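Local structure of type VI secretion system component (Escherichia coli O6, 2P5Z) at residues E304-T318 against L360-R374. The protein is a component of the bacterial type VI secretion system that resembles phage T4 tail proteins gp27 and gp5 and probably forms part of the tail-like injection machinery. Numbering follows the deposited sequence.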
loop_
_atom_site.group_PDB
_atom_site.type_symbol
_atom_site.label_atom_id
_atom_site.label_comp_id
_atom_site.label_asym_id
_atom_site.label_seq_id
_atom_site.Cartn_x
_atom_site.Cartn_y
_atom_site.Cartn_z
ATOM N N GLU A 304 -22.333 6.174 -13.481
ATOM C CA GLU A 304 -22.186 4.927 -14.224
ATOM C C GLU A 304 -21.063 4.047 -13.654
ATOM O O GLU A 304 -21.164 2.816 -13.659
ATOM C CB GLU A 304 -21.938 5.204 -15.708
ATOM C CG GLU A 304 -23.115 5.822 -16.460
ATOM C CD GLU A 304 -22.960 5.783 -17.990
ATOM O OE1 GLU A 304 -22.035 5.118 -18.516
ATOM O OE2 GLU A 304 -23.781 6.417 -18.683
ATOM N N ARG A 305 -20.009 4.682 -13.147
ATOM C CA ARG A 305 -18.906 3.978 -12.503
ATOM C C ARG A 305 -19.343 3.356 -11.175
ATOM O O ARG A 305 -18.871 2.278 -10.817
ATOM C CB ARG A 305 -17.711 4.923 -12.296
ATOM C CG ARG A 305 -16.379 4.229 -12.016
ATOM C CD ARG A 305 -15.264 5.223 -11.663
ATOM N NE ARG A 305 -14.921 6.103 -12.785
ATOM C CZ ARG A 305 -14.957 7.435 -12.758
ATOM N NH1 ARG A 305 -14.631 8.115 -13.848
ATOM N NH2 ARG A 305 -15.307 8.092 -11.656
ATOM N N TYR A 306 -20.241 4.035 -10.455
ATOM C CA TYR A 306 -20.809 3.503 -9.203
ATOM C C TYR A 306 -21.699 2.298 -9.472
ATOM O O TYR A 306 -21.623 1.299 -8.757
ATOM C CB TYR A 306 -21.583 4.568 -8.418
ATOM C CG TYR A 306 -20.701 5.475 -7.584
ATOM C CD1 TYR A 306 -19.556 4.979 -6.950
ATOM C CD2 TYR A 306 -21.016 6.828 -7.414
ATOM C CE1 TYR A 306 -18.740 5.811 -6.179
ATOM C CE2 TYR A 306 -20.212 7.664 -6.644
ATOM C CZ TYR A 306 -19.078 7.149 -6.030
ATOM O OH TYR A 306 -18.280 7.972 -5.266
ATOM N N LEU A 307 -22.514 2.401 -10.519
ATOM C CA LEU A 307 -23.349 1.302 -10.991
ATOM C C LEU A 307 -22.503 0.097 -11.456
ATOM O O LEU A 307 -22.882 -1.055 -11.221
ATOM C CB LEU A 307 -24.275 1.792 -12.107
ATOM C CG LEU A 307 -25.717 2.224 -11.769
ATOM C CD1 LEU A 307 -25.915 2.742 -10.342
ATOM C CD2 LEU A 307 -26.246 3.239 -12.785
ATOM N N ASN A 308 -21.354 0.374 -12.075
ATOM C CA ASN A 308 -20.408 -0.660 -12.480
ATOM C C ASN A 308 -19.946 -1.543 -11.323
ATOM O O ASN A 308 -19.927 -2.765 -11.443
ATOM C CB ASN A 308 -19.188 -0.059 -13.217
ATOM C CG ASN A 308 -19.378 -0.013 -14.738
ATOM O OD1 ASN A 308 -18.720 -0.747 -15.484
ATOM N ND2 ASN A 308 -20.299 0.837 -15.201
ATOM N N GLU A 309 -19.598 -0.939 -10.197
ATOM C CA GLU A 309 -19.059 -1.717 -9.086
ATOM C C GLU A 309 -20.125 -2.155 -8.079
ATOM O O GLU A 309 -19.814 -2.765 -7.071
ATOM C CB GLU A 309 -17.937 -0.945 -8.397
ATOM C CG GLU A 309 -18.325 0.464 -8.017
ATOM C CD GLU A 309 -17.156 1.287 -7.503
ATOM O OE1 GLU A 309 -17.279 1.848 -6.389
ATOM O OE2 GLU A 309 -16.120 1.377 -8.207
ATOM N N GLN A 310 -21.383 -1.845 -8.379
ATOM C CA GLN A 310 -22.517 -2.188 -7.529
ATOM C C GLN A 310 -23.010 -3.608 -7.807
ATOM O O GLN A 310 -23.679 -4.211 -6.974
ATOM C CB GLN A 310 -23.670 -1.224 -7.805
ATOM C CG GLN A 310 -24.621 -1.024 -6.637
ATOM C CD GLN A 310 -25.904 -0.325 -7.034
ATOM O OE1 GLN A 310 -26.615 0.213 -6.184
ATOM N NE2 GLN A 310 -26.214 -0.334 -8.329
ATOM N N ALA A 311 -22.706 -4.124 -8.994
ATOM C CA ALA A 311 -23.207 -5.423 -9.405
ATOM C C ALA A 311 -22.150 -6.216 -10.151
ATOM O O ALA A 311 -21.976 -6.028 -11.350
ATOM C CB ALA A 311 -24.430 -5.257 -10.270
ATOM N N ILE A 312 -21.455 -7.115 -9.460
ATOM C CA ILE A 312 -20.500 -7.989 -10.145
ATOM C C ILE A 312 -21.078 -9.388 -10.459
ATOM O O ILE A 312 -21.558 -10.114 -9.577
ATOM C CB ILE A 312 -19.138 -8.075 -9.404
ATOM C CG1 ILE A 312 -18.577 -6.664 -9.169
ATOM C CG2 ILE A 312 -18.134 -8.874 -10.215
ATOM C CD1 ILE A 312 -17.383 -6.606 -8.179
ATOM N N LEU A 313 -21.029 -9.747 -11.733
ATOM C CA LEU A 313 -21.470 -11.044 -12.174
ATOM C C LEU A 313 -20.255 -11.918 -12.464
ATOM O O LEU A 313 -19.312 -11.476 -13.125
ATOM C CB LEU A 313 -22.320 -10.880 -13.421
ATOM C CG LEU A 313 -23.474 -9.898 -13.210
ATOM C CD1 LEU A 313 -24.389 -9.898 -14.390
ATOM C CD2 LEU A 313 -24.280 -10.226 -11.962
ATOM N N LYS A 314 -20.258 -13.146 -11.947
ATOM C CA LYS A 314 -19.165 -14.072 -12.200
ATOM C C LYS A 314 -19.612 -15.428 -12.746
ATOM O O LYS A 314 -20.801 -15.759 -12.761
ATOM C CB LYS A 314 -18.311 -14.269 -10.962
ATOM C CG LYS A 314 -17.490 -13.067 -10.552
ATOM C CD LYS A 314 -16.294 -13.508 -9.724
ATOM C CE LYS A 314 -15.893 -12.435 -8.716
ATOM N NZ LYS A 314 -17.011 -12.158 -7.742
ATOM N N GLY A 315 -18.651 -16.216 -13.198
ATOM C CA GLY A 315 -18.960 -17.508 -13.778
ATOM C C GLY A 315 -17.745 -18.248 -14.300
ATOM O O GLY A 315 -16.627 -17.743 -14.237
ATOM N N GLN A 316 -17.977 -19.458 -14.809
ATOM C CA GLN A 316 -16.917 -20.291 -15.370
ATOM C C GLN A 316 -17.305 -20.801 -16.735
ATOM O O GLN A 316 -18.492 -20.911 -17.041
ATOM C CB GLN A 316 -16.605 -21.459 -14.455
ATOM C CG GLN A 316 -15.509 -21.162 -13.495
ATOM C CD GLN A 316 -15.574 -22.041 -12.292
ATOM O OE1 GLN A 316 -16.610 -22.117 -11.627
ATOM N NE2 GLN A 316 -14.471 -22.708 -11.981
ATOM N N SER A 317 -16.300 -21.106 -17.553
ATOM C CA SER A 317 -16.543 -21.524 -18.921
ATOM C C SER A 317 -15.381 -22.289 -19.556
ATOM O O SER A 317 -14.243 -22.277 -19.047
ATOM C CB SER A 317 -16.886 -20.330 -19.802
ATOM O OG SER A 317 -17.347 -20.778 -21.064
ATOM N N THR A 318 -15.698 -22.951 -20.674
ATOM C CA THR A 318 -14.712 -23.645 -21.506
ATOM C C THR A 318 -14.654 -23.041 -22.903
ATOM O O THR A 318 -13.853 -23.479 -23.730
ATOM C CB THR A 318 -15.038 -25.164 -21.672
ATOM O OG1 THR A 318 -16.389 -25.331 -22.140
ATOM C CG2 THR A 318 -14.844 -25.911 -20.374
ATOM N N LEU A 360 -11.917 -21.138 -17.978
ATOM C CA LEU A 360 -11.783 -19.741 -17.566
ATOM C C LEU A 360 -12.814 -19.304 -16.545
ATOM O O LEU A 360 -13.954 -19.732 -16.615
ATOM C CB LEU A 360 -11.741 -18.780 -18.777
ATOM C CG LEU A 360 -12.812 -18.292 -19.769
ATOM C CD1 LEU A 360 -13.237 -19.404 -20.676
ATOM C CD2 LEU A 360 -14.041 -17.599 -19.145
ATOM N N THR A 361 -12.425 -18.458 -15.598
ATOM C CA THR A 361 -13.402 -17.763 -14.765
ATOM C C THR A 361 -13.594 -16.357 -15.363
ATOM O O THR A 361 -12.626 -15.743 -15.803
ATOM C CB THR A 361 -12.942 -17.647 -13.297
ATOM O OG1 THR A 361 -11.817 -16.765 -13.221
ATOM C CG2 THR A 361 -12.518 -19.004 -12.734
ATOM N N PHE A 362 -14.827 -15.853 -15.406
ATOM C CA PHE A 362 -15.042 -14.505 -15.901
ATOM C C PHE A 362 -15.702 -13.568 -14.896
ATOM O O PHE A 362 -16.494 -14.007 -14.089
ATOM C CB PHE A 362 -15.816 -14.510 -17.220
ATOM C CG PHE A 362 -17.248 -14.972 -17.114
ATOM C CD1 PHE A 362 -18.280 -14.073 -16.840
ATOM C CD2 PHE A 362 -17.580 -16.308 -17.353
ATOM C CE1 PHE A 362 -19.610 -14.497 -16.772
ATOM C CE2 PHE A 362 -18.909 -16.737 -17.298
ATOM C CZ PHE A 362 -19.922 -15.834 -17.003
ATOM N N THR A 363 -15.385 -12.278 -14.953
ATOM C CA THR A 363 -16.185 -11.270 -14.241
ATOM C C THR A 363 -17.011 -10.581 -15.308
ATOM O O THR A 363 -16.665 -10.653 -16.487
ATOM C CB THR A 363 -15.341 -10.242 -13.446
ATOM O OG1 THR A 363 -14.485 -9.534 -14.352
ATOM C CG2 THR A 363 -14.475 -10.929 -12.412
ATOM N N ALA A 364 -18.105 -9.938 -14.909
ATOM C CA ALA A 364 -19.034 -9.352 -15.870
ATOM C C ALA A 364 -19.969 -8.325 -15.226
ATOM O O ALA A 364 -20.047 -8.209 -13.996
ATOM C CB ALA A 364 -19.859 -10.451 -16.549
ATOM N N ILE A 365 -20.676 -7.570 -16.059
ATOM C CA ILE A 365 -21.679 -6.629 -15.554
ATOM C C ILE A 365 -22.919 -6.839 -16.417
ATOM O O ILE A 365 -22.791 -7.296 -17.554
ATOM C CB ILE A 365 -21.205 -5.095 -15.579
ATOM C CG1 ILE A 365 -20.964 -4.587 -17.011
ATOM C CG2 ILE A 365 -19.999 -4.835 -14.647
ATOM C CD1 ILE A 365 -20.996 -3.080 -17.137
ATOM N N PRO A 366 -24.119 -6.549 -15.875
ATOM C CA PRO A 366 -25.335 -6.697 -16.670
ATOM C C PRO A 366 -25.351 -5.755 -17.853
ATOM O O PRO A 366 -24.765 -4.673 -17.772
ATOM C CB PRO A 366 -26.443 -6.256 -15.713
ATOM C CG PRO A 366 -25.863 -6.338 -14.352
ATOM C CD PRO A 366 -24.407 -6.107 -14.494
ATOM N N TYR A 367 -25.997 -6.167 -18.944
ATOM C CA TYR A 367 -26.370 -5.236 -19.993
ATOM C C TYR A 367 -27.450 -4.311 -19.430
ATOM O O TYR A 367 -28.298 -4.731 -18.635
ATOM C CB TYR A 367 -26.903 -5.973 -21.214
ATOM C CG TYR A 367 -26.931 -5.133 -22.470
ATOM C CD1 TYR A 367 -25.810 -5.060 -23.286
ATOM C CD2 TYR A 367 -28.078 -4.419 -22.850
ATOM C CE1 TYR A 367 -25.810 -4.297 -24.445
ATOM C CE2 TYR A 367 -28.090 -3.643 -24.015
ATOM C CZ TYR A 367 -26.941 -3.587 -24.808
ATOM O OH TYR A 367 -26.888 -2.837 -25.972
ATOM N N SER A 368 -27.399 -3.048 -19.828
ATOM C CA SER A 368 -28.397 -2.068 -19.426
ATOM C C SER A 368 -28.431 -1.016 -20.505
ATOM O O SER A 368 -27.467 -0.864 -21.251
ATOM C CB SER A 368 -28.028 -1.432 -18.087
ATOM O OG SER A 368 -29.071 -0.608 -17.594
ATOM N N GLU A 369 -29.542 -0.302 -20.613
ATOM C CA GLU A 369 -29.620 0.769 -21.600
ATOM C C GLU A 369 -29.430 2.120 -20.945
ATOM O O GLU A 369 -29.292 3.128 -21.627
ATOM C CB GLU A 369 -30.938 0.725 -22.376
ATOM C CG GLU A 369 -30.943 -0.279 -23.522
ATOM C CD GLU A 369 -32.319 -0.439 -24.154
ATOM O OE1 GLU A 369 -33.082 0.558 -24.210
ATOM O OE2 GLU A 369 -32.636 -1.566 -24.596
ATOM N N ARG A 370 -29.411 2.143 -19.619
ATOM C CA ARG A 370 -29.231 3.409 -18.929
ATOM C C ARG A 370 -27.895 3.577 -18.206
ATOM O O ARG A 370 -27.707 4.557 -17.490
ATOM C CB ARG A 370 -30.443 3.770 -18.041
ATOM C CG ARG A 370 -31.066 2.647 -17.211
ATOM C CD ARG A 370 -30.234 2.337 -15.972
ATOM N NE ARG A 370 -31.022 2.293 -14.741
ATOM C CZ ARG A 370 -31.142 3.308 -13.889
ATOM N NH1 ARG A 370 -30.536 4.466 -14.134
ATOM N NH2 ARG A 370 -31.873 3.170 -12.790
ATOM N N TYR A 371 -26.984 2.620 -18.394
ATOM C CA TYR A 371 -25.550 2.826 -18.130
ATOM C C TYR A 371 -24.670 1.895 -18.952
ATOM O O TYR A 371 -25.170 0.946 -19.546
ATOM C CB TYR A 371 -25.190 2.750 -16.642
ATOM C CG TYR A 371 -25.088 1.383 -16.019
ATOM C CD1 TYR A 371 -26.231 0.667 -15.684
ATOM C CD2 TYR A 371 -23.853 0.835 -15.695
ATOM C CE1 TYR A 371 -26.150 -0.571 -15.083
ATOM C CE2 TYR A 371 -23.762 -0.406 -15.088
ATOM C CZ TYR A 371 -24.919 -1.105 -14.786
ATOM O OH TYR A 371 -24.859 -2.342 -14.180
ATOM N N GLY A 372 -23.367 2.185 -18.991
ATOM C CA GLY A 372 -22.392 1.387 -19.748
ATOM C C GLY A 372 -21.164 1.048 -18.919
ATOM O O GLY A 372 -21.095 1.398 -17.734
ATOM N N TYR A 373 -20.199 0.353 -19.525
ATOM C CA TYR A 373 -18.963 0.013 -18.816
ATOM C C TYR A 373 -18.125 1.266 -18.614
ATOM O O TYR A 373 -18.073 2.118 -19.496
ATOM C CB TYR A 373 -18.141 -1.071 -19.543
ATOM C CG TYR A 373 -16.779 -1.290 -18.905
ATOM C CD1 TYR A 373 -16.641 -2.018 -17.725
ATOM C CD2 TYR A 373 -15.635 -0.716 -19.454
ATOM C CE1 TYR A 373 -15.387 -2.182 -17.128
ATOM C CE2 TYR A 373 -14.401 -0.869 -18.867
ATOM C CZ TYR A 373 -14.276 -1.598 -17.713
ATOM O OH TYR A 373 -13.017 -1.722 -17.167
ATOM N N ARG A 374 -17.494 1.372 -17.445
ATOM C CA ARG A 374 -16.596 2.464 -17.108
ATOM C C ARG A 374 -15.462 1.882 -16.270
ATOM O O ARG A 374 -15.722 1.147 -15.319
ATOM C CB ARG A 374 -17.307 3.544 -16.270
ATOM C CG ARG A 374 -18.493 4.253 -16.921
ATOM C CD ARG A 374 -18.115 5.100 -18.138
ATOM N NE ARG A 374 -19.293 5.338 -18.971
ATOM C CZ ARG A 374 -19.257 5.580 -20.278
ATOM N NH1 ARG A 374 -18.087 5.608 -20.937
ATOM N NH2 ARG A 374 -20.399 5.776 -20.938
HETATM O O HOH W 1 -22.540 -3.379 -12.281
#
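Asn308, in the last turn of helix 298-308, uses both ends of its side-chain amide on the chain at 372-374: ND2 donates to Gly372 O (2.7 Å), in the plane of the amide, and OD1 accepts from Arg374 N (3.1 Å), which comes from above the carbonyl plane. Further along, the same two segments form an antiparallel β-ladder, strand 311-317 against strand 360-366, in a region that resembles phage baseplate hub proteins.

Beside the amide, the Tyr371 ring receives Leu307 CB over its centre, a CH-π contact 3.8 Å from CB to the ring centroid, while Asn308 ND2 sits at the ring edge with the amide turned 77° from the ring. Glu304, one turn back, takes Arg374 side-on in a salt bridge: Arg374 NE (2.8 Å) and NH2 both donate to Glu304 OE1, from the same face of the carboxylate. Arg374 NH1 goes on to Gly183 O and Asp203 O, so this buried guanidinium ties the helix to two further parts of the chain.

In the ladder, Leu313 and Ala364 form a hydrogen-bonded antiparallel pair, with Leu313 N donating to Ala364 O (2.9 Å); Phe362 N likewise donates to Gly315 O. Leu313 CD1 packs on Pro366 CD (3.8 Å). Phe362 has CG between its backbone N and carbonyl carbon (chi1 68°), which lays the ring over Gly315; CA of that glycine meets the ring face. On the other sheet face Lys314 and Thr363 run side by side, as do Gln316 and Thr361. Strands 230-237 and 343-353 flank the pair and continue the sheet.

Behind the first shell, Glu304 O takes Asn308 N and, from the opposite face of its carbonyl plane, Asn308 ND2 at 2.7 Å, fixing the amide's rotation.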